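Local coordinates for protein scyllo-inosose 3-dehydrogenase (PDB 3IP1) that catalyses the NAD(+)-dependent oxidation of scyllo-inosose to 3-dehydro-scyllo-inosose as a zinc-containing dehydrogenase, probably in myo-inositol degradation, at residues A[97-102]-A[125-130]; A[129-134]-A[169-174]; A[240-245]-A[276-281]; A[270-275]-A[304-309]. One frame throughout, in Å; residues are numbered along the deposited sequence.

Contact 1 of 4, residues A[97-102]-A[125-130]; sequences HEFSGV and VCAEEM. With CD (cadmium ion), chain F.
Metal site 1 of the GroES-like domain lies at the start of strand 98-106, where this strand parts from its antiparallel neighbour 124-127. H97 NE2 meets the cadmium ion, which occupies the zinc position, edge-on and in the imidazole plane at 2.5 Å. E98 points away from 125-130, and its extended chain carries OE2 to within 2.6 Å of the same ion; E195 and a water also bind it. The other E98 oxygen, OE1, forms a salt bridge with K391.

H97 CG takes the crowded place between its backbone N and carbonyl carbon (chi1 64°). E129 runs alongside, pointing the same way, so that its CG packs 3.5 Å from H97 CB. Glutamate suits the place by its methylenes; its carboxylate makes no contact with the imidazole, OE2 lying close to E152 OE1.

Within the curled sheet of this domain, G101 and V125 form a hydrogen-bonded antiparallel pair. G101 N reaches V125 O at 3.0 Å, and V125 N reaches G101 O along a straighter line (2.9 Å, 168° at the hydrogen). Towards the metal the strands separate, and a water bridges them: it accepts from F99 N at 2.9 Å and lies within donating distance of H97 O and A127 O. F99 swings its ring across to A127, CZ lying 3.6 Å from CB, a fit that suits the small alanine methyl. S100 OG turns instead to F188 O.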
# COMPACT_ATOMS: atom_id res chain seq x y z
N HIS A 97 21.09 -22.64 -13.55
CA HIS A 97 20.35 -22.11 -12.39
C HIS A 97 18.83 -22.10 -12.57
O HIS A 97 18.10 -21.65 -11.70
CB HIS A 97 20.87 -20.73 -12.01
CG HIS A 97 20.64 -19.70 -13.06
ND1 HIS A 97 21.60 -19.35 -13.98
CD2 HIS A 97 19.55 -18.95 -13.35
CE1 HIS A 97 21.12 -18.43 -14.80
NE2 HIS A 97 19.87 -18.17 -14.44
N GLU A 98 18.35 -22.61 -13.70
CA GLU A 98 16.91 -22.69 -13.95
C GLU A 98 16.50 -24.15 -13.96
O GLU A 98 16.33 -24.76 -15.02
CB GLU A 98 16.57 -22.05 -15.30
CG GLU A 98 16.86 -20.58 -15.40
CD GLU A 98 16.58 -20.02 -16.79
OE1 GLU A 98 16.17 -20.80 -17.68
OE2 GLU A 98 16.78 -18.82 -17.00
N PHE A 99 16.32 -24.72 -12.78
CA PHE A 99 16.30 -26.18 -12.71
C PHE A 99 15.25 -26.78 -11.79
O PHE A 99 14.71 -26.10 -10.90
CB PHE A 99 17.67 -26.69 -12.29
CG PHE A 99 17.90 -26.68 -10.80
CD1 PHE A 99 18.21 -25.51 -10.14
CD2 PHE A 99 17.81 -27.87 -10.07
CE1 PHE A 99 18.42 -25.49 -8.76
CE2 PHE A 99 18.01 -27.88 -8.70
CZ PHE A 99 18.32 -26.69 -8.03
N SER A 100 15.01 -28.08 -12.00
CA SER A 100 14.21 -28.91 -11.11
C SER A 100 14.80 -30.33 -11.05
O SER A 100 15.70 -30.69 -11.84
CB SER A 100 12.78 -28.98 -11.60
OG SER A 100 12.80 -29.57 -12.90
N GLY A 101 14.32 -31.14 -10.11
CA GLY A 101 14.84 -32.48 -9.92
C GLY A 101 14.20 -33.13 -8.71
O GLY A 101 13.17 -32.67 -8.23
N VAL A 102 14.79 -34.22 -8.24
CA VAL A 102 14.22 -34.91 -7.09
C VAL A 102 15.24 -34.99 -5.95
O VAL A 102 16.45 -35.15 -6.19
CB VAL A 102 13.63 -36.31 -7.47
CG1 VAL A 102 12.65 -36.18 -8.63
CG2 VAL A 102 14.71 -37.29 -7.84
N VAL A 125 11.42 -30.95 -6.64
CA VAL A 125 11.69 -29.58 -6.23
C VAL A 125 12.27 -28.72 -7.33
O VAL A 125 12.81 -29.24 -8.32
CB VAL A 125 12.64 -29.51 -4.98
CG1 VAL A 125 11.97 -30.09 -3.77
CG2 VAL A 125 13.97 -30.22 -5.24
N CYS A 126 12.14 -27.40 -7.16
CA CYS A 126 12.95 -26.45 -7.90
C CYS A 126 13.65 -25.59 -6.85
O CYS A 126 13.31 -25.66 -5.67
CB CYS A 126 12.08 -25.59 -8.82
SG CYS A 126 10.90 -24.56 -7.94
N ALA A 127 14.61 -24.76 -7.26
CA ALA A 127 15.28 -23.93 -6.27
C ALA A 127 15.60 -22.53 -6.77
O ALA A 127 15.66 -22.27 -7.98
CB ALA A 127 16.53 -24.63 -5.73
N GLU A 128 15.77 -21.62 -5.82
CA GLU A 128 16.11 -20.25 -6.12
C GLU A 128 17.59 -20.17 -6.52
O GLU A 128 18.41 -20.99 -6.08
CB GLU A 128 15.81 -19.34 -4.91
CG GLU A 128 14.39 -19.51 -4.37
CD GLU A 128 14.12 -18.70 -3.12
OE1 GLU A 128 14.84 -17.73 -2.83
OE2 GLU A 128 13.17 -19.04 -2.40
N GLU A 129 17.91 -19.18 -7.33
CA GLU A 129 19.28 -18.91 -7.76
C GLU A 129 19.99 -17.86 -6.86
O GLU A 129 21.23 -17.89 -6.73
CB GLU A 129 19.26 -18.50 -9.25
CG GLU A 129 20.56 -18.01 -9.86
CD GLU A 129 20.85 -16.54 -9.56
OE1 GLU A 129 19.96 -15.79 -9.14
OE2 GLU A 129 22.00 -16.12 -9.77
N MSE A 130 19.23 -16.96 -6.25
CA MSE A 130 19.78 -15.95 -5.35
C MSE A 130 19.97 -16.58 -3.98
O MSE A 130 19.01 -16.85 -3.29
CB MSE A 130 18.84 -14.74 -5.20
CG MSE A 130 18.40 -14.04 -6.51
SE MSE A 130 19.84 -13.02 -7.38
CE MSE A 130 19.67 -11.38 -6.31
CD CD F . 17.68 -17.19 -15.23
O HOH W 1 15.87 -22.88 -10.62
O HOH W 2 15.97 -15.61 -15.65

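Contact 2 of 4, residues A[129-134]-A[169-174]; sequences EMLWCG and AKYAWS. With CD (cadmium ion), chain E.
Y171 stands with one edge against the face of W132, a T-shaped pair with planes at 82° and CE1 over the indole centre. The faces of the tyrosine are taken too: L131, crossing it at about a right angle, lays CD2 3.9 Å from the ring centroid, while CG of K170 lies over the opposite face. At the tyrosine rim, OH donates to W132 O at 2.6 Å, approaching from above the carbonyl plane.

K170 is extended beyond CG and meets the indole tip to tip, its CE 4.1 Å from the centroid of the W132 six-membered ring in an off-centre CH-pi contact. Its NZ then donates to C133 O at 3.0 Å. The long lysine thus serves the indole with methylenes and the backbone with its charge. W132 NE1 is bound by E128, and W132 and K170 also pack on G134 and H135 of the second subunit.

C133 SG binds cadmium at 2.5 Å together with C136, C139 and C147, the four-cysteine site of this family. Two donors therefore fix consecutive carbonyls at the first cysteine ligand, and the ammonium group would be expected to offset part of the negative charge of the thiolate cluster.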
# COMPACT_ATOMS: atom_id res chain seq x y z
N GLU A 129 17.91 -19.18 -7.33
CA GLU A 129 19.28 -18.91 -7.76
C GLU A 129 19.99 -17.86 -6.86
O GLU A 129 21.23 -17.89 -6.73
CB GLU A 129 19.26 -18.50 -9.25
CG GLU A 129 20.56 -18.01 -9.86
CD GLU A 129 20.85 -16.54 -9.56
OE1 GLU A 129 19.96 -15.79 -9.14
OE2 GLU A 129 22.00 -16.12 -9.77
N MSE A 130 19.23 -16.96 -6.25
CA MSE A 130 19.78 -15.95 -5.35
C MSE A 130 19.97 -16.58 -3.98
O MSE A 130 19.01 -16.85 -3.29
CB MSE A 130 18.84 -14.74 -5.20
CG MSE A 130 18.40 -14.04 -6.51
SE MSE A 130 19.84 -13.02 -7.38
CE MSE A 130 19.67 -11.38 -6.31
N LEU A 131 21.22 -16.85 -3.61
CA LEU A 131 21.48 -17.51 -2.34
C LEU A 131 21.69 -16.46 -1.24
O LEU A 131 22.81 -16.13 -0.87
CB LEU A 131 22.65 -18.51 -2.48
CG LEU A 131 22.65 -19.34 -3.79
CD1 LEU A 131 23.93 -20.14 -3.95
CD2 LEU A 131 21.38 -20.24 -3.98
N TRP A 132 20.56 -15.92 -0.75
CA TRP A 132 20.52 -14.91 0.32
C TRP A 132 20.96 -15.49 1.67
O TRP A 132 20.76 -16.68 1.95
CB TRP A 132 19.12 -14.31 0.43
CG TRP A 132 18.01 -15.33 0.28
CD1 TRP A 132 17.38 -15.68 -0.87
CD2 TRP A 132 17.41 -16.12 1.32
NE1 TRP A 132 16.42 -16.65 -0.63
CE2 TRP A 132 16.42 -16.93 0.71
CE3 TRP A 132 17.60 -16.22 2.71
CZ2 TRP A 132 15.65 -17.84 1.43
CZ3 TRP A 132 16.81 -17.11 3.43
CH2 TRP A 132 15.85 -17.91 2.79
N CYS A 133 21.58 -14.66 2.51
CA CYS A 133 22.18 -15.15 3.76
C CYS A 133 21.12 -15.38 4.85
O CYS A 133 21.23 -16.31 5.63
CB CYS A 133 23.31 -14.22 4.25
SG CYS A 133 22.83 -12.61 5.02
N GLY A 134 20.09 -14.54 4.88
CA GLY A 134 19.06 -14.69 5.89
C GLY A 134 19.27 -13.85 7.12
O GLY A 134 18.37 -13.75 7.93
N ALA A 169 18.34 -26.28 2.01
CA ALA A 169 16.91 -26.56 1.97
C ALA A 169 16.08 -25.30 1.86
O ALA A 169 15.01 -25.31 1.25
CB ALA A 169 16.49 -27.38 3.21
N LYS A 170 16.58 -24.22 2.44
CA LYS A 170 15.86 -22.96 2.49
C LYS A 170 15.71 -22.30 1.12
O LYS A 170 14.91 -21.37 0.98
CB LYS A 170 16.49 -22.00 3.51
CG LYS A 170 17.68 -21.20 2.97
CD LYS A 170 18.48 -20.56 4.11
CE LYS A 170 19.49 -19.59 3.55
NZ LYS A 170 20.26 -18.96 4.65
N TYR A 171 16.44 -22.78 0.10
CA TYR A 171 16.21 -22.31 -1.28
C TYR A 171 15.28 -23.19 -2.11
O TYR A 171 14.86 -22.78 -3.20
CB TYR A 171 17.53 -22.11 -2.05
CG TYR A 171 18.53 -21.30 -1.28
CD1 TYR A 171 18.24 -19.99 -0.89
CD2 TYR A 171 19.78 -21.83 -0.95
CE1 TYR A 171 19.17 -19.24 -0.17
CE2 TYR A 171 20.72 -21.09 -0.22
CZ TYR A 171 20.40 -19.78 0.15
OH TYR A 171 21.29 -19.01 0.87
N ALA A 172 14.97 -24.39 -1.63
CA ALA A 172 14.16 -25.33 -2.42
C ALA A 172 12.65 -25.19 -2.15
O ALA A 172 12.26 -24.89 -1.03
CB ALA A 172 14.62 -26.78 -2.16
N TRP A 173 11.84 -25.40 -3.19
CA TRP A 173 10.38 -25.30 -3.13
C TRP A 173 9.75 -26.55 -3.76
O TRP A 173 10.17 -27.00 -4.82
CB TRP A 173 9.89 -24.06 -3.88
CG TRP A 173 10.27 -22.77 -3.20
CD1 TRP A 173 11.35 -21.99 -3.47
CD2 TRP A 173 9.56 -22.14 -2.13
NE1 TRP A 173 11.36 -20.89 -2.63
CE2 TRP A 173 10.27 -20.96 -1.80
CE3 TRP A 173 8.40 -22.45 -1.41
CZ2 TRP A 173 9.86 -20.08 -0.79
CZ3 TRP A 173 7.99 -21.58 -0.39
CH2 TRP A 173 8.71 -20.41 -0.11
N SER A 174 8.74 -27.09 -3.11
CA SER A 174 8.14 -28.33 -3.58
C SER A 174 7.39 -28.16 -4.89
O SER A 174 6.68 -27.17 -5.06
CB SER A 174 7.17 -28.88 -2.54
OG SER A 174 6.57 -30.05 -3.04
CD CD E . 21.35 -11.36 3.41

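Contact 3 of 4, residues A[240-245]-A[276-281]; sequences KVILSE and DYTNGL
K240 places CG anti to its carbonyl carbon (chi1 -75°) and then runs extended to the ammonium group, long enough to span from strand 240-244 to the end of helix 270-277. I242, two residues on and directed to the same helix end, sets CG1 likewise anti to the carbonyl carbon (chi1 -59°), and with chi2 extended this carries CD1 to Y277 and T278.

K240 NZ donates to Y277 O at 2.9 Å, in the carbonyl plane and with a C=O...N angle of 154°. The same NZ donates to a water 3.1 Å away, which passes the link on to T278 O at 2.9 Å. N279 ND2 lies 3.4 Å from K240 NZ, but both are donors and no bond joins them. Beside this polar link I242 CD1 touches T278 CG2 at 3.7 Å and Y277 CB at 3.8 Å; the CD1 methyl at the end of the isoleucine chain rests against both.

The contact belongs to the Rossmann domain: strand 240-244 neighbours the first strand, 216-220, and is followed directly by E245, assigned to NAD(+) binding by similarity. Helix 270-277 closes in a Schellman motif, with N279 N bonded to D276 O at 3.0 Å and G280 N to L275 O. Asparagine tolerates the positive phi that N279 adopts here, and glycine that of G280. A lysine at this carboxyl end probably also interacts favourably with the helix dipole. T278 OG1 turns to V274 O and G282 N, while the Y277 ring stacks on H261 of strand 261-263.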
# COMPACT_ATOMS: atom_id res chain seq x y z
N LYS A 240 -6.49 -5.99 -21.55
CA LYS A 240 -5.66 -6.12 -22.75
C LYS A 240 -4.17 -6.27 -22.41
O LYS A 240 -3.60 -5.44 -21.69
CB LYS A 240 -5.86 -4.92 -23.67
CG LYS A 240 -7.18 -4.94 -24.42
CD LYS A 240 -7.61 -3.52 -24.68
CE LYS A 240 -8.94 -3.49 -25.44
NZ LYS A 240 -9.42 -2.08 -25.47
N VAL A 241 -3.57 -7.34 -22.94
CA VAL A 241 -2.13 -7.57 -22.84
C VAL A 241 -1.53 -7.37 -24.24
O VAL A 241 -1.87 -8.09 -25.19
CB VAL A 241 -1.80 -8.97 -22.27
CG1 VAL A 241 -0.30 -9.21 -22.24
CG2 VAL A 241 -2.42 -9.18 -20.88
N ILE A 242 -0.65 -6.38 -24.33
CA ILE A 242 0.02 -6.00 -25.56
C ILE A 242 1.52 -6.20 -25.42
O ILE A 242 2.16 -5.66 -24.48
CB ILE A 242 -0.27 -4.53 -25.91
CG1 ILE A 242 -1.78 -4.33 -26.05
CG2 ILE A 242 0.46 -4.10 -27.19
CD1 ILE A 242 -2.20 -2.87 -25.92
N LEU A 243 2.08 -7.01 -26.32
CA LEU A 243 3.52 -7.27 -26.35
C LEU A 243 4.19 -6.73 -27.62
O LEU A 243 3.69 -6.93 -28.74
CB LEU A 243 3.82 -8.77 -26.13
CG LEU A 243 5.33 -9.09 -26.13
CD1 LEU A 243 5.79 -9.85 -24.88
CD2 LEU A 243 5.68 -9.84 -27.39
N SER A 244 5.30 -6.02 -27.44
CA SER A 244 6.08 -5.50 -28.55
C SER A 244 7.39 -6.28 -28.67
O SER A 244 8.18 -6.30 -27.72
CB SER A 244 6.35 -4.01 -28.37
OG SER A 244 7.07 -3.49 -29.48
N GLU A 245 7.60 -6.93 -29.81
CA GLU A 245 8.75 -7.81 -30.06
C GLU A 245 8.96 -8.01 -31.57
O GLU A 245 8.01 -8.38 -32.27
CB GLU A 245 8.53 -9.17 -29.37
CG GLU A 245 9.58 -10.24 -29.66
CD GLU A 245 11.01 -9.77 -29.39
OE1 GLU A 245 11.86 -9.90 -30.30
OE2 GLU A 245 11.29 -9.25 -28.29
N ASP A 276 -4.24 2.82 -30.09
CA ASP A 276 -5.40 2.34 -30.81
C ASP A 276 -6.02 1.17 -30.04
O ASP A 276 -7.19 1.18 -29.70
CB ASP A 276 -5.02 1.92 -32.23
CG ASP A 276 -6.07 1.04 -32.89
OD1 ASP A 276 -7.27 1.28 -32.68
OD2 ASP A 276 -5.69 0.10 -33.64
N TYR A 277 -5.19 0.16 -29.75
CA TYR A 277 -5.64 -1.03 -29.06
C TYR A 277 -6.25 -0.76 -27.68
O TYR A 277 -7.17 -1.46 -27.27
CB TYR A 277 -4.46 -2.00 -28.91
CG TYR A 277 -3.99 -2.59 -30.22
CD1 TYR A 277 -4.90 -2.97 -31.21
CD2 TYR A 277 -2.63 -2.81 -30.45
CE1 TYR A 277 -4.47 -3.53 -32.42
CE2 TYR A 277 -2.18 -3.36 -31.65
CZ TYR A 277 -3.10 -3.72 -32.62
OH TYR A 277 -2.65 -4.26 -33.79
N THR A 278 -5.74 0.25 -26.98
CA THR A 278 -6.27 0.58 -25.66
C THR A 278 -7.35 1.67 -25.70
O THR A 278 -7.71 2.23 -24.66
CB THR A 278 -5.15 1.00 -24.65
OG1 THR A 278 -4.55 2.22 -25.07
CG2 THR A 278 -4.09 -0.09 -24.47
N ASN A 279 -7.88 1.96 -26.90
CA ASN A 279 -8.87 3.04 -27.11
C ASN A 279 -8.46 4.37 -26.49
O ASN A 279 -9.30 5.08 -25.95
CB ASN A 279 -10.26 2.65 -26.58
CG ASN A 279 -10.76 1.32 -27.11
OD1 ASN A 279 -10.55 0.98 -28.27
ND2 ASN A 279 -11.44 0.57 -26.26
N GLY A 280 -7.18 4.72 -26.55
CA GLY A 280 -6.72 5.99 -26.00
C GLY A 280 -6.48 5.97 -24.49
O GLY A 280 -6.03 6.96 -23.92
N LEU A 281 -6.78 4.85 -23.85
CA LEU A 281 -6.59 4.73 -22.39
C LEU A 281 -5.13 4.51 -21.97
O LEU A 281 -4.72 4.94 -20.88
CB LEU A 281 -7.48 3.63 -21.81
CG LEU A 281 -7.79 3.79 -20.31
CD1 LEU A 281 -8.63 5.08 -20.05
CD2 LEU A 281 -8.47 2.56 -19.73
O HOH W 3 -8.68 -0.09 -23.18

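Contact 4 of 4, residues A[270-275]-A[304-309]; sequences FVEAVL and IWRARG
R306 NH1 is gripped by two carboxylates: E272 across the contact and E302 one turn back on its own helix. The bond to E272 OE2 is short and nearly straight, 2.9 Å with 170° at the hydrogen, and the oxygen lies in the guanidinium plane. NH1 meets OE2 from above the carboxylate plane, the two flat groups being turned 45° apart. The second branch of the salt bridge, R306 NH2 to E272 OE1, is weak at 3.4 Å, consistent with that twist.

A bend at chi3 (56°) folds the arginine back over the neighbouring helix. There L275 sets CD1 over the centre of the guanidinium face, 3.6 Å from R306 CZ, while V271 CG1 lies 3.7 Å from R306 NH1. Leucine suits the place because one methyl covers the flat cation and the other, CD2, reaches A307 CB at 4.3 Å and lies near the A307 backbone. The charged groups are exposed, while V271 and L275 are buried. Inward, F270 and V274 of helix 270-277 pack on strand 216-220 and on helix 293-306, the pairing of neighbouring helices on one face of the parallel sheet that characterises a Rossmann fold.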
# COMPACT_ATOMS: atom_id res chain seq x y z
N PHE A 270 4.70 1.65 -32.90
CA PHE A 270 4.41 1.23 -31.51
C PHE A 270 3.41 2.14 -30.79
O PHE A 270 2.40 1.67 -30.28
CB PHE A 270 5.70 1.11 -30.70
CG PHE A 270 5.49 0.83 -29.23
CD1 PHE A 270 5.38 -0.48 -28.76
CD2 PHE A 270 5.44 1.87 -28.31
CE1 PHE A 270 5.21 -0.74 -27.38
CE2 PHE A 270 5.27 1.63 -26.95
CZ PHE A 270 5.14 0.32 -26.49
N VAL A 271 3.69 3.44 -30.76
CA VAL A 271 2.85 4.41 -30.06
C VAL A 271 1.39 4.39 -30.52
O VAL A 271 0.48 4.24 -29.70
CB VAL A 271 3.43 5.84 -30.14
CG1 VAL A 271 2.41 6.87 -29.64
CG2 VAL A 271 4.74 5.93 -29.34
N GLU A 272 1.15 4.52 -31.82
CA GLU A 272 -0.22 4.57 -32.35
C GLU A 272 -0.95 3.25 -32.15
O GLU A 272 -2.17 3.24 -31.90
CB GLU A 272 -0.24 4.92 -33.85
CG GLU A 272 0.51 6.19 -34.23
CD GLU A 272 -0.05 7.45 -33.60
OE1 GLU A 272 -1.27 7.51 -33.32
OE2 GLU A 272 0.74 8.39 -33.39
N ALA A 273 -0.21 2.15 -32.27
CA ALA A 273 -0.80 0.82 -32.13
C ALA A 273 -1.25 0.60 -30.69
O ALA A 273 -2.37 0.15 -30.47
CB ALA A 273 0.20 -0.28 -32.56
N VAL A 274 -0.39 0.95 -29.73
CA VAL A 274 -0.76 0.86 -28.31
C VAL A 274 -1.98 1.74 -28.01
O VAL A 274 -2.93 1.29 -27.37
CB VAL A 274 0.42 1.21 -27.37
CG1 VAL A 274 -0.08 1.47 -25.92
CG2 VAL A 274 1.47 0.09 -27.38
N LEU A 275 -1.95 3.00 -28.48
CA LEU A 275 -3.07 3.91 -28.27
C LEU A 275 -4.36 3.45 -28.93
O LEU A 275 -5.45 3.65 -28.37
CB LEU A 275 -2.72 5.35 -28.67
CG LEU A 275 -1.72 6.02 -27.71
CD1 LEU A 275 -1.16 7.31 -28.28
CD2 LEU A 275 -2.32 6.25 -26.31
N ILE A 304 2.48 7.23 -22.46
CA ILE A 304 2.08 7.67 -21.13
C ILE A 304 1.49 9.08 -21.24
O ILE A 304 0.41 9.36 -20.72
CB ILE A 304 3.25 7.62 -20.10
CG1 ILE A 304 3.62 6.15 -19.77
CG2 ILE A 304 2.86 8.35 -18.83
CD1 ILE A 304 4.93 5.99 -18.89
N TRP A 305 2.20 9.95 -21.96
CA TRP A 305 1.81 11.34 -22.15
C TRP A 305 0.44 11.46 -22.81
O TRP A 305 -0.44 12.12 -22.30
CB TRP A 305 2.85 12.09 -22.98
CG TRP A 305 2.54 13.55 -23.13
CD1 TRP A 305 2.00 14.17 -24.22
CD2 TRP A 305 2.75 14.57 -22.15
NE1 TRP A 305 1.87 15.52 -23.98
CE2 TRP A 305 2.33 15.80 -22.72
CE3 TRP A 305 3.27 14.57 -20.84
CZ2 TRP A 305 2.41 17.02 -22.03
CZ3 TRP A 305 3.35 15.78 -20.16
CH2 TRP A 305 2.91 16.99 -20.76
N ARG A 306 0.26 10.78 -23.94
CA ARG A 306 -0.95 10.92 -24.74
C ARG A 306 -2.17 10.14 -24.23
O ARG A 306 -3.31 10.50 -24.54
CB ARG A 306 -0.65 10.53 -26.20
CG ARG A 306 0.26 11.55 -26.93
CD ARG A 306 0.64 11.06 -28.32
NE ARG A 306 -0.56 10.77 -29.11
CZ ARG A 306 -0.55 10.21 -30.32
NH1 ARG A 306 0.60 9.88 -30.89
NH2 ARG A 306 -1.69 9.97 -30.95
N ALA A 307 -1.92 9.06 -23.46
CA ALA A 307 -2.98 8.26 -22.84
C ALA A 307 -3.85 9.05 -21.86
O ALA A 307 -3.40 9.98 -21.21
CB ALA A 307 -2.38 7.05 -22.12
N ARG A 308 -5.10 8.63 -21.74
CA ARG A 308 -6.01 9.25 -20.80
C ARG A 308 -5.91 8.65 -19.40
O ARG A 308 -6.23 9.31 -18.40
CB ARG A 308 -7.42 9.16 -21.34
CG ARG A 308 -7.53 9.79 -22.72
CD ARG A 308 -8.95 10.00 -23.12
NE ARG A 308 -9.65 10.86 -22.17
CZ ARG A 308 -10.94 11.18 -22.27
NH1 ARG A 308 -11.65 10.71 -23.28
NH2 ARG A 308 -11.50 11.95 -21.36
N GLY A 309 -5.46 7.40 -19.33
CA GLY A 309 -5.21 6.73 -18.04
C GLY A 309 -4.11 7.46 -17.29
O GLY A 309 -3.29 8.16 -17.88

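How the contacts relate
Contacts 1 and 2 form one cluster in the GroES-like domain, with centres about 9 Å apart. They share E129 and M130, and strands 124-127 and 172-174 join them: C126 O meets W173 N at 2.9 Å, and E128 OE2 meets W173 NE1 at 2.6 Å. One end of the cluster holds the metal of H97, E98 and E195, probably the catalytic zinc position, the other the four-cysteine site. Contacts 3 and 4 pair in the Rossmann domain, centres about 8 Å apart, both using helix 270-277; G280 O bonds R308 N at 2.9 Å. Contact 3 includes E245, an NAD(+) residue by similarity; contact 4 lies away from annotated sites, its centre about 39 Å from that of contact 1.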